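Local atomic coordinates of cell shape-determining protein MreC (Listeria monocytogenes, PDB entry 2J5U), a protein that is probably involved in forming and maintaining the shape of the bacterial cell and assembles from dimers into a homooligomer. Residues 108-113 / 123-128; 170-175 / 193-198. All coordinates share one frame; numbering follows the deposited sequence.

Contact 1 of 2, residues 108-113 / 123-128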
loop_
_atom_site.group_PDB
_atom_site.type_symbol
_atom_site.label_atom_id
_atom_site.label_comp_id
_atom_site.label_asym_id
_atom_site.label_seq_id
_atom_site.Cartn_x
_atom_site.Cartn_y
_atom_site.Cartn_z
ATOM N N GLY A 108 52.541 14.857 51.603
ATOM C CA GLY A 108 53.044 15.497 50.394
ATOM C C GLY A 108 54.310 14.994 49.717
ATOM O O GLY A 108 54.964 14.044 50.155
ATOM N N LEU A 109 54.640 15.652 48.613
ATOM C CA LEU A 109 55.828 15.341 47.819
ATOM C C LEU A 109 57.075 15.915 48.501
ATOM O O LEU A 109 57.062 17.070 48.945
ATOM C CB LEU A 109 55.694 15.982 46.432
ATOM C CG LEU A 109 56.892 15.813 45.494
ATOM C CD1 LEU A 109 56.966 14.370 45.095
ATOM C CD2 LEU A 109 56.762 16.653 44.258
ATOM N N ILE A 110 58.151 15.135 48.588
ATOM C CA ILE A 110 59.362 15.683 49.200
ATOM C C ILE A 110 60.583 15.714 48.276
ATOM O O ILE A 110 61.572 16.374 48.576
ATOM C CB ILE A 110 59.753 14.949 50.508
ATOM C CG1 ILE A 110 60.247 13.539 50.198
ATOM C CG2 ILE A 110 58.568 14.930 51.451
ATOM C CD1 ILE A 110 60.932 12.877 51.341
ATOM N N GLY A 111 60.535 15.006 47.155
ATOM C CA GLY A 111 61.680 15.051 46.269
ATOM C C GLY A 111 61.729 13.984 45.211
ATOM O O GLY A 111 60.709 13.376 44.891
ATOM N N LYS A 112 62.919 13.767 44.660
ATOM C CA LYS A 112 63.097 12.755 43.641
ATOM C C LYS A 112 64.428 12.056 43.797
ATOM O O LYS A 112 65.391 12.630 44.289
ATOM C CB LYS A 112 62.997 13.361 42.240
ATOM C CG LYS A 112 64.174 14.196 41.812
ATOM C CD LYS A 112 64.073 14.490 40.327
ATOM C CE LYS A 112 65.261 15.294 39.832
ATOM N NZ LYS A 112 65.451 16.560 40.609
ATOM N N VAL A 113 64.478 10.803 43.371
ATOM C CA VAL A 113 65.703 10.044 43.468
ATOM C C VAL A 113 66.728 10.581 42.473
ATOM O O VAL A 113 66.414 10.826 41.315
ATOM C CB VAL A 113 65.439 8.568 43.180
ATOM C CG1 VAL A 113 66.707 7.768 43.356
ATOM C CG2 VAL A 113 64.367 8.062 44.110
ATOM N N VAL A 123 68.263 11.271 47.485
ATOM C CA VAL A 123 67.091 11.931 46.956
ATOM C C VAL A 123 67.225 13.433 47.191
ATOM O O VAL A 123 67.589 13.896 48.283
ATOM C CB VAL A 123 65.737 11.352 47.548
ATOM C CG1 VAL A 123 66.005 10.183 48.427
ATOM C CG2 VAL A 123 64.960 12.409 48.281
ATOM N N GLU A 124 66.963 14.186 46.127
ATOM C CA GLU A 124 67.044 15.629 46.162
ATOM C C GLU A 124 65.704 16.174 46.607
ATOM O O GLU A 124 64.679 15.880 45.996
ATOM C CB GLU A 124 67.404 16.149 44.777
ATOM C CG GLU A 124 67.427 17.644 44.682
ATOM C CD GLU A 124 68.528 18.137 43.776
ATOM O OE1 GLU A 124 69.714 17.840 44.079
ATOM O OE2 GLU A 124 68.211 18.820 42.770
ATOM N N LEU A 125 65.725 16.973 47.665
ATOM C CA LEU A 125 64.520 17.558 48.240
ATOM C C LEU A 125 63.988 18.785 47.512
ATOM O O LEU A 125 64.734 19.501 46.850
ATOM C CB LEU A 125 64.786 17.937 49.695
ATOM C CG LEU A 125 65.307 16.819 50.596
ATOM C CD1 LEU A 125 65.609 17.396 51.958
ATOM C CD2 LEU A 125 64.291 15.698 50.691
ATOM N N LEU A 126 62.691 19.035 47.643
ATOM C CA LEU A 126 62.095 20.192 47.002
ATOM C C LEU A 126 62.806 21.444 47.491
ATOM O O LEU A 126 63.025 22.379 46.715
ATOM C CB LEU A 126 60.598 20.279 47.320
ATOM C CG LEU A 126 59.743 19.183 46.680
ATOM C CD1 LEU A 126 58.274 19.313 47.081
ATOM C CD2 LEU A 126 59.884 19.303 45.176
ATOM N N THR A 127 63.189 21.447 48.769
ATOM C CA THR A 127 63.874 22.599 49.367
ATOM C C THR A 127 65.316 22.791 48.886
ATOM O O THR A 127 66.004 23.704 49.331
ATOM C CB THR A 127 63.908 22.506 50.919
ATOM O OG1 THR A 127 64.530 21.279 51.315
ATOM C CG2 THR A 127 62.511 22.571 51.495
ATOM N N SER A 128 65.771 21.937 47.979
ATOM C CA SER A 128 67.131 22.031 47.465
ATOM C C SER A 128 67.511 23.395 46.901
ATOM O O SER A 128 66.659 24.143 46.414
ATOM C CB SER A 128 67.352 20.980 46.387
ATOM O OG SER A 128 68.626 21.132 45.795
#
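Leu-126 lays its isobutyl group across that of Leu-109, the two crossing at about a right angle, with Leu-126 CD1 4.1 Å from Leu-109 CG. They pack where a beta hairpin of the antiparallel barrel frays: strand 108-116 starts before the pairing does, while its partner 121-125 ends in a type I turn from Leu-125 to Ser-128. With CG anti to its carbonyl carbon (chi1 -69°), Leu-126 sends its methyls back to the first strand, and Met-216 also touches it; a branched apolar residue suits this buried corner. On the other face of the strand, Ile-110 meets Leu-125 more loosely and also packs on Val-222 of strand 221-227.

Next along the strand, Gly-111 faces Leu-125 as a non-hydrogen-bonded pair. Its extended backbone, at phi 165°, would jam any CB against the preceding carbonyl oxygen, and a CB would also run into Glu-124 O, so glycine fits here. Ile-110 and Gly-111 both face Val-103 in a classic beta bulge.

Lys-112 and Glu-124 form the hydrogen-bonded pair: Lys-112 N gives to Glu-124 O at 3.1 Å, and Glu-124 N returns to Lys-112 O at 2.9 Å. Their long side chains, both partly exposed, run side by side, consistent with hydrated charged ends. A bend at chi4 turns the ammonium toward the carboxylate, yet Lys-112 NZ stops 4.2 Å from Glu-124 OE2, beyond salt-bridge distance.

Contact 2 of 2, residues 170-175 / 193-198; sequences FKKGQK and TIEKVE
Ile-194 reaches from its strand into the bend of residues 170-174, and its side chain can be followed outward. Ile-194 CB lies 4.0 Å from Lys-171 O and equally close to Gln-174 O. CG1, anti to the carbonyl carbon (chi1 -70°), passes alongside Gln-174 O, while CG2 stays near Lys-171 O. At the tip, Ile-194 CD1 meets Phe-170 CB and Gln-174 CB, each at 3.9 Å, and lies obliquely to the phenyl ring. A long, branched apolar residue suits this place because it is buried, and Val-139 of strand 135-139 also packs against it. Val-197 extends the apolar patch, its CG2 touching Phe-170 CB, and Gln-206 of strand 205-212 touches both Phe-170 and Val-197.

The backbone of Ile-194 is held at both polar atoms. Ile-194 N gives a nearly straight bond to Gln-174 O (3.0 Å, 168° at the hydrogen), lying in the carbonyl plane. Ile-194 O accepts Gly-173 N at 3.0 Å, with the donor tilted 29° from the plane of the Ile-194 carbonyl. Gly-173 takes a positive phi in the type II turn from Lys-171 to Gln-174, a conformation that favours glycine, and the bare CA of Gly-173 lets Thr-193 CG2 approach to 3.4 Å.

At the exposed rim, Lys-172 stretches fully extended beside Glu-195, which bends at chi2 to bring its carboxylate round; NZ of Lys-172 and OE2 of Glu-195 form a salt bridge of 3.2 Å. Farther on, Lys-175 pairs with Thr-193 and makes a salt bridge to Glu-42 of the second subunit. Glu-195 and Lys-196 both face Phe-209, a classic beta bulge in strand 190-199 of a closed antiparallel beta barrel; the type II turn leads into its neighbour, strand 175-178.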
loop_
_atom_site.group_PDB
_atom_site.type_symbol
_atom_site.label_atom_id
_atom_site.label_comp_id
_atom_site.label_asym_id
_atom_site.label_seq_id
_atom_site.Cartn_x
_atom_site.Cartn_y
_atom_site.Cartn_z
ATOM N N PHE A 170 44.096 33.155 40.215
ATOM C CA PHE A 170 44.299 32.217 41.308
ATOM C C PHE A 170 43.998 32.787 42.676
ATOM O O PHE A 170 44.179 33.975 42.925
ATOM C CB PHE A 170 45.723 31.678 41.260
ATOM C CG PHE A 170 46.092 31.117 39.925
ATOM C CD1 PHE A 170 46.588 31.943 38.926
ATOM C CD2 PHE A 170 45.884 29.775 39.643
ATOM C CE1 PHE A 170 46.871 31.438 37.665
ATOM C CE2 PHE A 170 46.162 29.263 38.388
ATOM C CZ PHE A 170 46.655 30.094 37.397
ATOM N N LYS A 171 43.544 31.913 43.564
ATOM C CA LYS A 171 43.171 32.302 44.910
ATOM C C LYS A 171 43.989 31.532 45.933
ATOM O O LYS A 171 44.305 30.360 45.739
ATOM C CB LYS A 171 41.679 32.028 45.110
ATOM C CG LYS A 171 40.983 32.990 46.050
ATOM C CD LYS A 171 39.465 32.942 45.877
ATOM C CE LYS A 171 38.788 34.045 46.689
ATOM N NZ LYS A 171 37.320 34.091 46.435
ATOM N N LYS A 172 44.338 32.201 47.024
ATOM C CA LYS A 172 45.110 31.572 48.082
ATOM C C LYS A 172 44.362 30.364 48.641
ATOM O O LYS A 172 43.224 30.494 49.086
ATOM C CB LYS A 172 45.368 32.575 49.208
ATOM C CG LYS A 172 45.852 31.934 50.495
ATOM C CD LYS A 172 46.058 32.959 51.590
ATOM C CE LYS A 172 46.511 32.283 52.866
ATOM N NZ LYS A 172 46.675 33.268 53.961
ATOM N N GLY A 173 44.995 29.192 48.613
ATOM C CA GLY A 173 44.355 27.998 49.136
ATOM C C GLY A 173 44.153 26.889 48.120
ATOM O O GLY A 173 43.814 25.747 48.475
ATOM N N GLN A 174 44.344 27.219 46.846
ATOM C CA GLN A 174 44.189 26.219 45.798
ATOM C C GLN A 174 45.298 25.189 45.951
ATOM O O GLN A 174 46.443 25.525 46.284
ATOM C CB GLN A 174 44.265 26.857 44.409
ATOM C CG GLN A 174 43.209 27.913 44.143
ATOM C CD GLN A 174 43.162 28.327 42.686
ATOM O OE1 GLN A 174 42.731 27.556 41.828
ATOM N NE2 GLN A 174 43.617 29.545 42.398
ATOM N N LYS A 175 44.953 23.930 45.714
ATOM C CA LYS A 175 45.921 22.861 45.836
ATOM C C LYS A 175 46.738 22.690 44.569
ATOM O O LYS A 175 46.250 22.907 43.458
ATOM C CB LYS A 175 45.202 21.573 46.204
ATOM C CG LYS A 175 44.269 21.830 47.355
ATOM C CD LYS A 175 43.985 20.616 48.191
ATOM C CE LYS A 175 43.010 21.002 49.289
ATOM N NZ LYS A 175 42.756 19.874 50.208
ATOM N N THR A 193 50.140 24.350 48.819
ATOM C CA THR A 193 49.047 25.299 48.671
ATOM C C THR A 193 49.470 26.661 48.159
ATOM O O THR A 193 50.506 27.178 48.570
ATOM C CB THR A 193 48.367 25.497 50.024
ATOM O OG1 THR A 193 47.683 24.292 50.383
ATOM C CG2 THR A 193 47.395 26.656 49.979
ATOM N N ILE A 194 48.680 27.251 47.262
ATOM C CA ILE A 194 49.031 28.582 46.779
ATOM C C ILE A 194 48.911 29.467 47.999
ATOM O O ILE A 194 47.952 29.371 48.764
ATOM C CB ILE A 194 48.078 29.115 45.699
ATOM C CG1 ILE A 194 48.260 28.329 44.404
ATOM C CG2 ILE A 194 48.366 30.584 45.447
ATOM C CD1 ILE A 194 47.417 28.840 43.258
ATOM N N GLU A 195 49.888 30.332 48.185
ATOM C CA GLU A 195 49.885 31.194 49.340
ATOM C C GLU A 195 49.891 32.632 48.885
ATOM O O GLU A 195 49.216 33.476 49.461
ATOM C CB GLU A 195 51.133 30.903 50.165
ATOM C CG GLU A 195 51.248 31.667 51.456
ATOM C CD GLU A 195 50.183 31.266 52.443
ATOM O OE1 GLU A 195 49.934 30.044 52.587
ATOM O OE2 GLU A 195 49.602 32.172 53.078
ATOM N N LYS A 196 50.647 32.893 47.828
ATOM C CA LYS A 196 50.803 34.236 47.290
ATOM C C LYS A 196 50.805 34.133 45.763
ATOM O O LYS A 196 51.215 33.114 45.207
ATOM C CB LYS A 196 52.144 34.792 47.793
ATOM C CG LYS A 196 52.270 36.298 47.897
ATOM C CD LYS A 196 53.654 36.726 48.440
ATOM C CE LYS A 196 54.778 36.557 47.409
ATOM N NZ LYS A 196 56.137 36.984 47.894
ATOM N N VAL A 197 50.342 35.179 45.085
ATOM C CA VAL A 197 50.319 35.189 43.622
ATOM C C VAL A 197 50.783 36.538 43.088
ATOM O O VAL A 197 50.504 37.574 43.683
ATOM C CB VAL A 197 48.903 34.940 43.059
ATOM C CG1 VAL A 197 48.942 35.008 41.546
ATOM C CG2 VAL A 197 48.376 33.594 43.516
ATOM N N GLU A 198 51.495 36.529 41.968
ATOM C CA GLU A 198 51.954 37.778 41.383
ATOM C C GLU A 198 52.238 37.607 39.903
ATOM O O GLU A 198 52.363 36.486 39.411
ATOM C CB GLU A 198 53.204 38.286 42.106
ATOM C CG GLU A 198 54.516 37.683 41.648
ATOM C CD GLU A 198 55.694 38.113 42.520
ATOM O OE1 GLU A 198 56.854 37.938 42.073
ATOM O OE2 GLU A 198 55.459 38.611 43.652
#

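Contact 1 closes before contact 2 opens along the chain, and each belongs to a different antiparallel six-stranded barrel. Residues 108-113 and 123-128 join neighbouring strands of the first barrel, whereas 170-175 and 193-198 join a loop to strand 190-199 of the second. Their centres lie 21 Å apart and their nearest atoms about 9 Å, so they do not touch. The barrels nevertheless meet nearby: the backbone of Leu-109 in contact 1 is hydrogen-bonded to Phe-190, the first residue of the strand that carries contact 2. Contact 1 thus belongs to the buried part of one barrel, contact 2 to the outer wall of the other, on a side that probably faces the second subunit.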